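Local coordinates for protein sortase (Actinomyces oris, PDB 5UTT) that probably attaches surface proteins to the cell wall as a sortase, a cysteine transpeptidase of Gram-positive bacteria, here represented by its catalytic domain, at residues E21-Y25 against E49-V55; D54-Q58 against I78-R82. All coordinates share one frame; numbering follows the deposited sequence.

How the contacts relate
Both contacts use the short helix 53-56 and share Asp-54 and Val-55, with centres about 10 Å apart on the same side of the chain's centre. In contact 1 the loop 21-25, leading into strand 28-33, lies along the end of strand 45-49 and the turn into the helix; in contact 2 the helix and its exit lean on the end of strand 74-79. Each is only partly buried. Contact 1 is the larger, with a buried glutamate at one end and a tyrosine hydroxyl bound near the helix start at the other, whereas contact 2 sets leucine against histidine, which also bonds an exposed carboxylate. Thr-51 joins them, its O 3.5 Å from Leu-56 CD1.

Contact 1 of 2, residues E21-Y25 against E49-V55; sequences EQVGY and EGTGSDV
Tyr-25 reaches along the turn 50-54 and packs closely against it. Its CG lies anti to the backbone N (chi1 -172°), which swings the ring back to 49-55 although CB starts off in the other direction. Glu-49 O sits 4.0 Å above the ring plane, over its centre, and CE2 comes within 3.4 Å of Gly-50 CA. At the far end the hydroxyl OH donates to the syn lone pair of Asp-54 OD1 (2.8 Å), with ring and carboxylate planes 43° apart, and takes a weak bond from Gly-52 N at the N-cap position. Val-55 CG2 touches CE1 obliquely.

Glu-49 is packed as closely, its CB 3.4 Å from Gly-24 O and its CG 3.5 Å from Val-23 O. The loose, solvent side is the exposed Gln-22, whose NE2 stays 4.0 Å from Glu-49 OE2. A water accepts from Val-23 N and donates to Glu-49 OE1 (2.9 Å); His-63 ND1 also bonds that oxygen, giving the buried carboxylate a partner on strand 61-63. The loop is thus held directly at the tyrosine hydroxyl and through a water at Val-23 N; the bond to Asp-54 OD1, helped by the weak one from Gly-52 N, probably orients the hydroxyl beside the start of the short helix 53-56.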
loop_
_atom_site.group_PDB
_atom_site.type_symbol
_atom_site.label_atom_id
_atom_site.label_comp_id
_atom_site.label_asym_id
_atom_site.label_seq_id
_atom_site.Cartn_x
_atom_site.Cartn_y
_atom_site.Cartn_z
ATOM N N GLU A 21 -4.158 -14.983 3.549
ATOM C CA GLU A 21 -3.909 -16.080 2.609
ATOM C C GLU A 21 -3.866 -15.514 1.194
ATOM O O GLU A 21 -4.621 -14.611 0.884
ATOM C CB GLU A 21 -5.042 -17.106 2.692
ATOM C CG GLU A 21 -5.130 -17.771 4.064
ATOM C CD GLU A 21 -6.094 -18.939 4.127
ATOM O OE1 GLU A 21 -7.003 -19.045 3.254
ATOM O OE2 GLU A 21 -5.931 -19.758 5.071
ATOM N N GLN A 22 -2.972 -16.033 0.362
ATOM C CA GLN A 22 -2.915 -15.654 -1.052
ATOM C C GLN A 22 -4.232 -15.949 -1.748
ATOM O O GLN A 22 -4.851 -16.987 -1.526
ATOM C CB GLN A 22 -1.769 -16.396 -1.746
ATOM C CG GLN A 22 -1.587 -16.112 -3.231
ATOM C CD GLN A 22 -0.261 -16.655 -3.730
ATOM O OE1 GLN A 22 0.359 -17.480 -3.061
ATOM N NE2 GLN A 22 0.214 -16.150 -4.862
ATOM N N VAL A 23 -4.652 -15.033 -2.600
ATOM C CA VAL A 23 -5.899 -15.173 -3.370
ATOM C C VAL A 23 -5.559 -15.205 -4.866
ATOM O O VAL A 23 -4.427 -14.874 -5.275
ATOM C CB VAL A 23 -6.913 -14.020 -3.080
ATOM C CG1 VAL A 23 -7.337 -14.009 -1.628
ATOM C CG2 VAL A 23 -6.364 -12.651 -3.510
ATOM N N GLY A 24 -6.551 -15.576 -5.685
ATOM C CA GLY A 24 -6.361 -15.611 -7.137
ATOM C C GLY A 24 -6.298 -14.240 -7.806
ATOM O O GLY A 24 -6.785 -13.224 -7.270
ATOM N N TYR A 25 -5.730 -14.214 -9.007
ATOM C CA TYR A 25 -5.556 -12.962 -9.749
ATOM C C TYR A 25 -6.873 -12.211 -9.897
ATOM O O TYR A 25 -7.903 -12.792 -10.248
ATOM C CB TYR A 25 -4.946 -13.233 -11.126
ATOM C CG TYR A 25 -4.571 -11.979 -11.878
ATOM C CD1 TYR A 25 -5.511 -11.271 -12.617
ATOM C CD2 TYR A 25 -3.292 -11.498 -11.846
ATOM C CE1 TYR A 25 -5.178 -10.125 -13.315
ATOM C CE2 TYR A 25 -2.941 -10.354 -12.515
ATOM C CZ TYR A 25 -3.892 -9.664 -13.252
ATOM O OH TYR A 25 -3.526 -8.549 -13.917
ATOM N N GLU A 49 -5.346 -8.671 -6.116
ATOM C CA GLU A 49 -4.191 -9.436 -6.552
ATOM C C GLU A 49 -3.848 -9.144 -8.008
ATOM O O GLU A 49 -4.725 -9.158 -8.877
ATOM C CB GLU A 49 -4.427 -10.926 -6.303
ATOM C CG GLU A 49 -3.279 -11.845 -6.684
ATOM C CD GLU A 49 -2.089 -11.778 -5.738
ATOM O OE1 GLU A 49 -2.095 -10.965 -4.774
ATOM O OE2 GLU A 49 -1.136 -12.517 -6.001
ATOM N N GLY A 50 -2.585 -8.865 -8.295
ATOM C CA GLY A 50 -2.142 -8.671 -9.696
ATOM C C GLY A 50 -2.007 -7.238 -10.114
ATOM O O GLY A 50 -2.631 -6.320 -9.516
ATOM N N THR A 51 -1.169 -6.998 -11.118
ATOM C CA THR A 51 -0.801 -5.619 -11.465
ATOM C C THR A 51 -1.045 -5.302 -12.913
ATOM O O THR A 51 -0.556 -4.293 -13.389
ATOM C CB THR A 51 0.658 -5.293 -11.198
ATOM O OG1 THR A 51 1.517 -6.202 -11.932
ATOM C CG2 THR A 51 0.925 -5.340 -9.674
ATOM N N GLY A 52 -1.795 -6.150 -13.579
ATOM C CA GLY A 52 -2.256 -5.827 -14.924
ATOM C C GLY A 52 -3.171 -4.622 -14.967
ATOM O O GLY A 52 -3.771 -4.216 -13.959
ATOM N N SER A 53 -3.352 -4.073 -16.176
ATOM C CA SER A 53 -4.315 -2.968 -16.372
ATOM C C SER A 53 -5.766 -3.359 -16.095
ATOM O O SER A 53 -6.575 -2.510 -15.752
ATOM C CB SER A 53 -4.185 -2.395 -17.778
ATOM O OG SER A 53 -2.968 -1.658 -17.875
ATOM N N ASP A 54 -6.090 -4.630 -16.221
ATOM C CA ASP A 54 -7.408 -5.124 -15.842
ATOM C C ASP A 54 -7.729 -4.925 -14.366
ATOM O O ASP A 54 -8.886 -4.912 -13.986
ATOM C CB ASP A 54 -7.631 -6.593 -16.262
ATOM C CG ASP A 54 -6.557 -7.558 -15.729
ATOM O OD1 ASP A 54 -5.575 -7.111 -15.091
ATOM O OD2 ASP A 54 -6.673 -8.771 -16.015
ATOM N N VAL A 55 -6.688 -4.764 -13.540
ATOM C CA VAL A 55 -6.834 -4.435 -12.120
ATOM C C VAL A 55 -6.703 -2.916 -11.897
ATOM O O VAL A 55 -7.570 -2.268 -11.327
ATOM C CB VAL A 55 -5.764 -5.200 -11.306
ATOM C CG1 VAL A 55 -5.771 -4.736 -9.865
ATOM C CG2 VAL A 55 -5.958 -6.722 -11.426
HETATM O O HOH W 1 -2.860 -12.365 -2.357
#

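Contact 2 of 2, residues D54-Q58 against I78-R82; sequences DVLDQ and IAGHR
Leu-56 and His-81 meet side chain to ring. From CB outward, the leucine first lays CB over one face of the imidazole: a CH-pi contact 3.8 Å from CB to the ring centroid, nearly straight above the ring at 15° to its perpendicular, with His-81 CE1 the nearest ring atom. CG, anti to the carbonyl carbon (chi1 -53°), then forks. CD1 continues past the same ring, 3.8 Å from His-81 CE1, while CD2 turns to the strand end and stops 3.5 Å from Ala-79 O.

Near the ring edge, His-81 NE2 donates to Asp-57 OD1 at 3.0 Å, bent to 142° at the hydrogen; the oxygen lies somewhat out of the ring plane and is met nearly along its C-O axis. This bond and the leucine over one face together limit rotation of the ring. A water accepts from His-81 N and donates to Leu-56 O, tying the two backbones together, and Gln-58 NE2 closes the helix exit on Asp-54 O (2.7 Å).

Helix 53-56 therefore rests beside the end of strand 74-79, which pairs with strands 61-63 and 142-150 of the sortase barrel; just beyond the histidine, Arg-82 bonds Cys-149 O and His-150 ND1.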
loop_
_atom_site.group_PDB
_atom_site.type_symbol
_atom_site.label_atom_id
_atom_site.label_comp_id
_atom_site.label_asym_id
_atom_site.label_seq_id
_atom_site.Cartn_x
_atom_site.Cartn_y
_atom_site.Cartn_z
ATOM N N ASP A 54 -6.090 -4.630 -16.221
ATOM C CA ASP A 54 -7.408 -5.124 -15.842
ATOM C C ASP A 54 -7.729 -4.925 -14.366
ATOM O O ASP A 54 -8.886 -4.912 -13.986
ATOM C CB ASP A 54 -7.631 -6.593 -16.262
ATOM C CG ASP A 54 -6.557 -7.558 -15.729
ATOM O OD1 ASP A 54 -5.575 -7.111 -15.091
ATOM O OD2 ASP A 54 -6.673 -8.771 -16.015
ATOM N N VAL A 55 -6.688 -4.764 -13.540
ATOM C CA VAL A 55 -6.834 -4.435 -12.120
ATOM C C VAL A 55 -6.703 -2.916 -11.897
ATOM O O VAL A 55 -7.570 -2.268 -11.327
ATOM C CB VAL A 55 -5.764 -5.200 -11.306
ATOM C CG1 VAL A 55 -5.771 -4.736 -9.865
ATOM C CG2 VAL A 55 -5.958 -6.722 -11.426
ATOM N N LEU A 56 -5.608 -2.325 -12.369
ATOM C CA LEU A 56 -5.313 -0.944 -12.068
ATOM C C LEU A 56 -6.325 0.030 -12.718
ATOM O O LEU A 56 -6.549 1.115 -12.186
ATOM C CB LEU A 56 -3.906 -0.592 -12.533
ATOM C CG LEU A 56 -2.753 -1.482 -12.061
ATOM C CD1 LEU A 56 -1.391 -0.965 -12.531
ATOM C CD2 LEU A 56 -2.845 -1.476 -10.574
ATOM N N ASP A 57 -6.934 -0.365 -13.836
ATOM C CA ASP A 57 -7.916 0.504 -14.495
ATOM C C ASP A 57 -9.210 0.585 -13.738
ATOM O O ASP A 57 -9.992 1.499 -13.991
ATOM C CB ASP A 57 -8.198 0.055 -15.913
ATOM C CG ASP A 57 -7.113 0.477 -16.899
ATOM O OD1 ASP A 57 -6.047 0.994 -16.488
ATOM O OD2 ASP A 57 -7.310 0.278 -18.127
ATOM N N GLN A 58 -9.431 -0.352 -12.817
ATOM C CA GLN A 58 -10.585 -0.330 -11.925
ATOM C C GLN A 58 -10.431 0.703 -10.782
ATOM O O GLN A 58 -11.258 0.733 -9.888
ATOM C CB GLN A 58 -10.822 -1.694 -11.325
ATOM C CG GLN A 58 -11.131 -2.795 -12.322
ATOM C CD GLN A 58 -11.391 -4.123 -11.641
ATOM O OE1 GLN A 58 -12.330 -4.256 -10.850
ATOM N NE2 GLN A 58 -10.568 -5.111 -11.939
ATOM N N ILE A 78 2.375 -2.895 -3.513
ATOM C CA ILE A 78 1.211 -2.613 -4.382
ATOM C C ILE A 78 1.484 -1.478 -5.347
ATOM O O ILE A 78 2.121 -0.473 -5.042
ATOM C CB ILE A 78 -0.066 -2.336 -3.539
ATOM C CG1 ILE A 78 0.144 -1.150 -2.609
ATOM C CG2 ILE A 78 -0.539 -3.593 -2.775
ATOM C CD1 ILE A 78 -1.106 -0.735 -1.884
ATOM N N ALA A 79 0.931 -1.625 -6.545
ATOM C CA ALA A 79 1.040 -0.628 -7.607
ATOM C C ALA A 79 -0.275 0.100 -7.755
ATOM O O ALA A 79 -1.340 -0.484 -7.549
ATOM C CB ALA A 79 1.405 -1.336 -8.926
ATOM N N GLY A 80 -0.213 1.369 -8.117
ATOM C CA GLY A 80 -1.376 2.152 -8.453
ATOM C C GLY A 80 -1.136 3.160 -9.536
ATOM O O GLY A 80 -0.042 3.683 -9.719
ATOM N N HIS A 81 -2.166 3.386 -10.350
ATOM C CA HIS A 81 -2.077 4.441 -11.297
ATOM C C HIS A 81 -1.977 5.804 -10.611
ATOM O O HIS A 81 -2.584 6.049 -9.592
ATOM C CB HIS A 81 -3.329 4.440 -12.169
ATOM C CG HIS A 81 -3.307 3.462 -13.290
ATOM N ND1 HIS A 81 -2.205 2.713 -13.635
ATOM C CD2 HIS A 81 -4.260 3.169 -14.210
ATOM C CE1 HIS A 81 -2.490 1.961 -14.685
ATOM N NE2 HIS A 81 -3.721 2.241 -15.072
ATOM N N ARG A 82 -1.255 6.721 -11.240
ATOM C CA ARG A 82 -1.103 8.068 -10.742
ATOM C C ARG A 82 -2.260 8.990 -11.082
ATOM O O ARG A 82 -2.474 9.982 -10.361
ATOM C CB ARG A 82 0.169 8.682 -11.320
ATOM C CG ARG A 82 0.636 9.982 -10.678
ATOM C CD ARG A 82 1.344 9.667 -9.351
ATOM N NE ARG A 82 1.686 10.889 -8.622
ATOM C CZ ARG A 82 2.852 11.521 -8.695
ATOM N NH1 ARG A 82 3.046 12.640 -8.000
ATOM N NH2 ARG A 82 3.820 11.052 -9.466
HETATM O O HOH W 2 -4.729 2.144 -10.036
#